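Local coordinates for protein aminomethyltransferase (Bartonella henselae, PDB 3GIR) that is an aminomethyltransferase of the glycine cleavage T-protein family, pairing a folate-binding domain with a C-terminal barrel domain, at residues T216-G220 with E387-F391; E96-A101 with R159-C165. All coordinates share one frame; numbering follows the deposited sequence.

Interaction 1. Residues T216-G220 with E387-F391; sequences TGEDG and EQRYF
Gly217 and Arg389 are joined by one short backbone bond, in which Arg389 N gives its hydrogen to Gly217 O at 2.7 Å, nearly straight at the hydrogen (170°), while Gln388 CA adds a CH...O contact to the same oxygen. The positive phi of Gly217 suits glycine, and its bare CA lies 3.7 Å from Tyr390 CE1, with Gly217 O over one face of that ring. Glu218 O sits at the ring's edge, and Phe198 stacks on the tyrosine. The Glu218 side chain starts away from the tail but bends at chi2 (-67°), which brings OE2 back into a salt bridge with Arg389 NH1 at 2.9 Å in one of two arginine conformers. The two chains run side by side, carboxylate and guanidinium planes 52° apart. OE2 also pairs with Arg73, so two arginines share one oxygen. Asp219 OD1 accepts a hydrogen bond from a water 2.9 Å away, which accepts from Phe391 N, while OD2 pairs with Arg212, whose charge also lies against the Phe391 ring. Thr216 OG1 accepts from Glu218 N at 3.1 Å, closing an ST turn. This is loop-on-loop packing, fastening the C-terminal tail beyond strand 374-381 onto a turn of the folate-binding family region.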
# COMPACT_ATOMS: atom_id res chain seq x y z
N THR A 216 -4.64 -2.33 -5.84
CA THR A 216 -5.97 -2.24 -6.41
C THR A 216 -6.84 -3.50 -6.15
O THR A 216 -8.05 -3.46 -6.28
CB THR A 216 -5.94 -1.93 -7.93
OG1 THR A 216 -5.31 -3.04 -8.61
CG2 THR A 216 -5.27 -0.50 -8.24
N GLY A 217 -6.20 -4.62 -5.93
CA GLY A 217 -6.89 -5.94 -5.92
C GLY A 217 -7.12 -6.49 -7.32
O GLY A 217 -7.68 -7.59 -7.46
N GLU A 218 -6.65 -5.79 -8.35
CA GLU A 218 -6.64 -6.27 -9.73
C GLU A 218 -5.30 -6.86 -10.08
O GLU A 218 -4.33 -6.76 -9.36
CB GLU A 218 -7.01 -5.15 -10.69
CG GLU A 218 -8.33 -4.47 -10.46
CD GLU A 218 -9.50 -5.38 -10.72
OE1 GLU A 218 -9.39 -6.27 -11.60
OE2 GLU A 218 -10.55 -5.24 -10.03
N ASP A 219 -5.21 -7.50 -11.28
CA ASP A 219 -3.91 -7.72 -11.90
C ASP A 219 -3.28 -6.37 -12.17
O ASP A 219 -3.96 -5.39 -12.23
CB ASP A 219 -4.06 -8.58 -13.19
CG ASP A 219 -2.73 -9.03 -13.77
OD1 ASP A 219 -1.74 -9.05 -13.07
OD2 ASP A 219 -2.69 -9.33 -14.97
N GLY A 220 -1.95 -6.31 -12.35
CA GLY A 220 -1.30 -5.04 -12.58
C GLY A 220 0.18 -5.14 -12.37
O GLY A 220 0.71 -6.14 -11.86
N GLU A 387 -14.00 -8.80 -4.66
CA GLU A 387 -13.19 -9.96 -4.91
C GLU A 387 -11.87 -9.58 -5.60
O GLU A 387 -11.89 -8.79 -6.53
CB GLU A 387 -13.96 -10.88 -5.87
CG GLU A 387 -13.49 -12.34 -5.88
CD GLU A 387 -14.13 -13.17 -7.03
OE1 GLU A 387 -15.17 -12.73 -7.60
OE2 GLU A 387 -13.57 -14.24 -7.36
N GLN A 388 -10.77 -10.11 -5.09
CA GLN A 388 -9.46 -9.88 -5.67
C GLN A 388 -9.25 -10.72 -6.90
O GLN A 388 -9.83 -11.79 -6.96
CB GLN A 388 -8.35 -10.10 -4.68
CG GLN A 388 -8.47 -9.05 -3.53
CD GLN A 388 -7.58 -9.39 -2.37
OE1 GLN A 388 -7.12 -10.51 -2.23
NE2 GLN A 388 -7.32 -8.39 -1.52
N ARG A 389 -8.54 -10.14 -7.90
CA ARG A 389 -8.36 -10.77 -9.21
C ARG A 389 -6.86 -10.77 -9.60
O ARG A 389 -6.46 -10.50 -10.75
CB ARG A 389 -9.30 -10.14 -10.25
CG ARG A 389 -10.81 -10.39 -9.85
CD ARG A 389 -11.85 -9.98 -10.92
NE ARG A 389 -12.17 -8.56 -10.84
CZ ARG A 389 -12.94 -7.97 -9.91
NH1 ARG A 389 -13.07 -6.65 -9.98
NH2 ARG A 389 -13.57 -8.65 -8.93
N TYR A 390 -6.01 -11.14 -8.64
CA TYR A 390 -4.58 -11.24 -8.86
C TYR A 390 -4.24 -12.33 -9.87
O TYR A 390 -5.01 -13.32 -9.99
CB TYR A 390 -3.82 -11.49 -7.59
CG TYR A 390 -4.01 -10.43 -6.49
CD1 TYR A 390 -3.83 -9.09 -6.76
CD2 TYR A 390 -4.33 -10.79 -5.21
CE1 TYR A 390 -3.99 -8.16 -5.76
CE2 TYR A 390 -4.50 -9.88 -4.19
CZ TYR A 390 -4.28 -8.55 -4.46
OH TYR A 390 -4.37 -7.60 -3.45
N PHE A 391 -3.16 -12.20 -10.62
CA PHE A 391 -2.77 -13.17 -11.64
C PHE A 391 -2.46 -14.53 -10.96
O PHE A 391 -1.76 -14.60 -9.99
CB PHE A 391 -1.52 -12.69 -12.34
CG PHE A 391 -1.07 -13.59 -13.47
CD1 PHE A 391 -1.83 -13.71 -14.60
CD2 PHE A 391 0.15 -14.23 -13.38
CE1 PHE A 391 -1.40 -14.53 -15.67
CE2 PHE A 391 0.59 -15.09 -14.43
CZ PHE A 391 -0.20 -15.19 -15.58
O HOH W 1 -10.68 -6.83 -7.50
O HOH W 2 -1.44 -9.90 -10.36

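Interaction 2. Residues E96-A101 with R159-C165; sequences EFLSYA and RAFGFEC
The Phe97 and Phe163 rings make the heart of this contact: Ala160 CB lies over one face of Phe97, offset toward its rim, with Arg159 CB in plane at the edge, while Phe97 CA sits 3.6 Å from the centroid of the Phe163 ring, squarely over that face. The CH-pi contact puts the second ring flat against the helix backbone. The two phenylalanine planes are inclined at 56°. Tyr100 completes the aromatic cluster: its CD2 lies 3.7 Å from Phe163 CE2, at the edge of that ring, and Arg159 O lies at the tyrosine's own edge. A chi1 of 163° turns the Phe97 ring toward the loop, where Ala160 CB and, obliquely, Cys165 SG lie on the same side of it; SG, in one of two conformers, is 3.9 Å from Phe97 CD2. The small alanine lets Ala160 N come within 3.3 Å of Phe97 CE1. Arg159, extended from CG to NE, runs past Ala101, and Arg159 NH1 donates to a lone pair of Ala101 O at 3.0 Å. Arg159 NE pairs with Glu155 and NH2 with Leu120 O. This is helix-to-loop packing: a type I turn, Ala160 to Phe163, folds against helix 94-101 just before edge strand 166-169.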
# COMPACT_ATOMS: atom_id res chain seq x y z
N GLU A 96 21.80 -10.55 5.90
CA GLU A 96 21.81 -10.47 7.32
C GLU A 96 21.26 -9.11 7.84
O GLU A 96 20.51 -9.05 8.78
CB GLU A 96 23.26 -10.66 7.78
CG GLU A 96 23.78 -12.04 7.47
CD GLU A 96 24.33 -12.31 6.05
OE1 GLU A 96 24.37 -11.43 5.14
OE2 GLU A 96 24.71 -13.51 5.83
N PHE A 97 21.59 -8.04 7.15
CA PHE A 97 21.06 -6.76 7.52
C PHE A 97 19.50 -6.77 7.45
O PHE A 97 18.80 -6.31 8.38
CB PHE A 97 21.62 -5.69 6.64
CG PHE A 97 20.82 -4.42 6.68
CD1 PHE A 97 20.56 -3.74 7.88
CD2 PHE A 97 20.28 -3.92 5.50
CE1 PHE A 97 19.79 -2.62 7.87
CE2 PHE A 97 19.44 -2.83 5.53
CZ PHE A 97 19.22 -2.17 6.68
N LEU A 98 18.97 -7.28 6.34
CA LEU A 98 17.52 -7.27 6.11
C LEU A 98 16.79 -8.11 7.11
O LEU A 98 15.71 -7.73 7.57
CB LEU A 98 17.16 -7.59 4.64
CG LEU A 98 17.50 -6.42 3.72
CD1 LEU A 98 17.48 -7.00 2.28
CD2 LEU A 98 16.50 -5.24 3.88
N SER A 99 17.39 -9.24 7.50
CA SER A 99 16.74 -10.11 8.50
C SER A 99 16.79 -9.56 9.91
O SER A 99 16.06 -10.00 10.77
CB SER A 99 17.37 -11.51 8.44
OG SER A 99 17.39 -12.01 7.14
N TYR A 100 17.63 -8.58 10.15
CA TYR A 100 17.61 -7.81 11.40
C TYR A 100 16.67 -6.61 11.33
O TYR A 100 15.86 -6.35 12.23
CB TYR A 100 19.01 -7.36 11.71
CG TYR A 100 19.09 -6.38 12.84
CD1 TYR A 100 18.77 -6.76 14.14
CD2 TYR A 100 19.47 -5.08 12.64
CE1 TYR A 100 18.81 -5.86 15.17
CE2 TYR A 100 19.56 -4.17 13.68
CZ TYR A 100 19.23 -4.60 14.98
OH TYR A 100 19.24 -3.72 16.03
N ALA A 101 16.74 -5.88 10.21
CA ALA A 101 15.95 -4.66 10.10
C ALA A 101 14.48 -4.91 10.04
O ALA A 101 13.68 -4.12 10.55
CB ALA A 101 16.40 -3.76 8.87
N ARG A 159 20.07 0.96 11.38
CA ARG A 159 20.08 -0.51 11.58
C ARG A 159 21.17 -1.22 10.77
O ARG A 159 21.53 -2.38 11.08
CB ARG A 159 18.66 -1.10 11.26
CG ARG A 159 17.60 -0.63 12.24
CD ARG A 159 16.18 -1.17 11.98
NE ARG A 159 15.24 -0.41 12.79
CZ ARG A 159 13.98 -0.71 13.00
NH1 ARG A 159 13.44 -1.83 12.52
NH2 ARG A 159 13.28 0.16 13.70
N ALA A 160 21.66 -0.55 9.72
CA ALA A 160 22.77 -1.04 8.92
C ALA A 160 24.15 -0.71 9.47
O ALA A 160 25.14 -1.18 8.93
CB ALA A 160 22.65 -0.53 7.46
N PHE A 161 24.22 0.07 10.54
CA PHE A 161 25.55 0.49 11.08
C PHE A 161 26.49 -0.70 11.29
O PHE A 161 27.69 -0.64 10.93
CB PHE A 161 25.39 1.18 12.41
CG PHE A 161 24.98 2.63 12.36
CD1 PHE A 161 25.11 3.42 11.22
CD2 PHE A 161 24.41 3.19 13.48
CE1 PHE A 161 24.74 4.78 11.26
CE2 PHE A 161 24.07 4.53 13.48
CZ PHE A 161 24.21 5.27 12.40
N GLY A 162 25.99 -1.77 11.86
CA GLY A 162 26.86 -2.94 12.06
C GLY A 162 27.20 -3.77 10.83
O GLY A 162 28.15 -4.60 10.84
N PHE A 163 26.49 -3.57 9.72
CA PHE A 163 26.55 -4.54 8.64
C PHE A 163 27.32 -4.06 7.47
O PHE A 163 27.38 -2.86 7.19
CB PHE A 163 25.12 -4.92 8.15
CG PHE A 163 24.31 -5.63 9.16
CD1 PHE A 163 24.36 -7.01 9.28
CD2 PHE A 163 23.47 -4.93 10.02
CE1 PHE A 163 23.61 -7.64 10.24
CE2 PHE A 163 22.78 -5.55 10.95
CZ PHE A 163 22.83 -6.93 11.03
N GLU A 164 27.93 -4.98 6.75
CA GLU A 164 28.65 -4.60 5.50
C GLU A 164 27.65 -4.62 4.35
O GLU A 164 27.52 -5.56 3.59
CB GLU A 164 29.85 -5.49 5.20
CG GLU A 164 30.70 -4.90 4.06
CD GLU A 164 31.89 -5.73 3.67
OE1 GLU A 164 32.03 -6.88 4.15
OE2 GLU A 164 32.69 -5.22 2.86
N CYS A 165 26.93 -3.53 4.26
CA CYS A 165 25.84 -3.38 3.29
C CYS A 165 25.66 -1.89 3.10
O CYS A 165 25.97 -1.11 4.02
CB CYS A 165 24.54 -4.03 3.84
SG CYS A 165 23.09 -3.98 2.73

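Both contacts are partly buried, yet they join different things. Interaction 2 stays within the folate-binding family region, tying a helix to the loop that leads into an edge strand; interaction 1 brings together pieces of chain 167 residues apart and attaches the C-terminal tail to that region. Their chemistry follows: aromatic and small apolar side chains dominate 96-101 with 159-165, with one arginine at the helix end, whereas 216-220 with 387-391 relies on a backbone bond, a shared salt bridge and bridging water. The centre of interaction 1 is about 14 Å from the centre of the chain, that of interaction 2 about 24 Å. The two do not touch, their nearest atoms being about 22 Å apart.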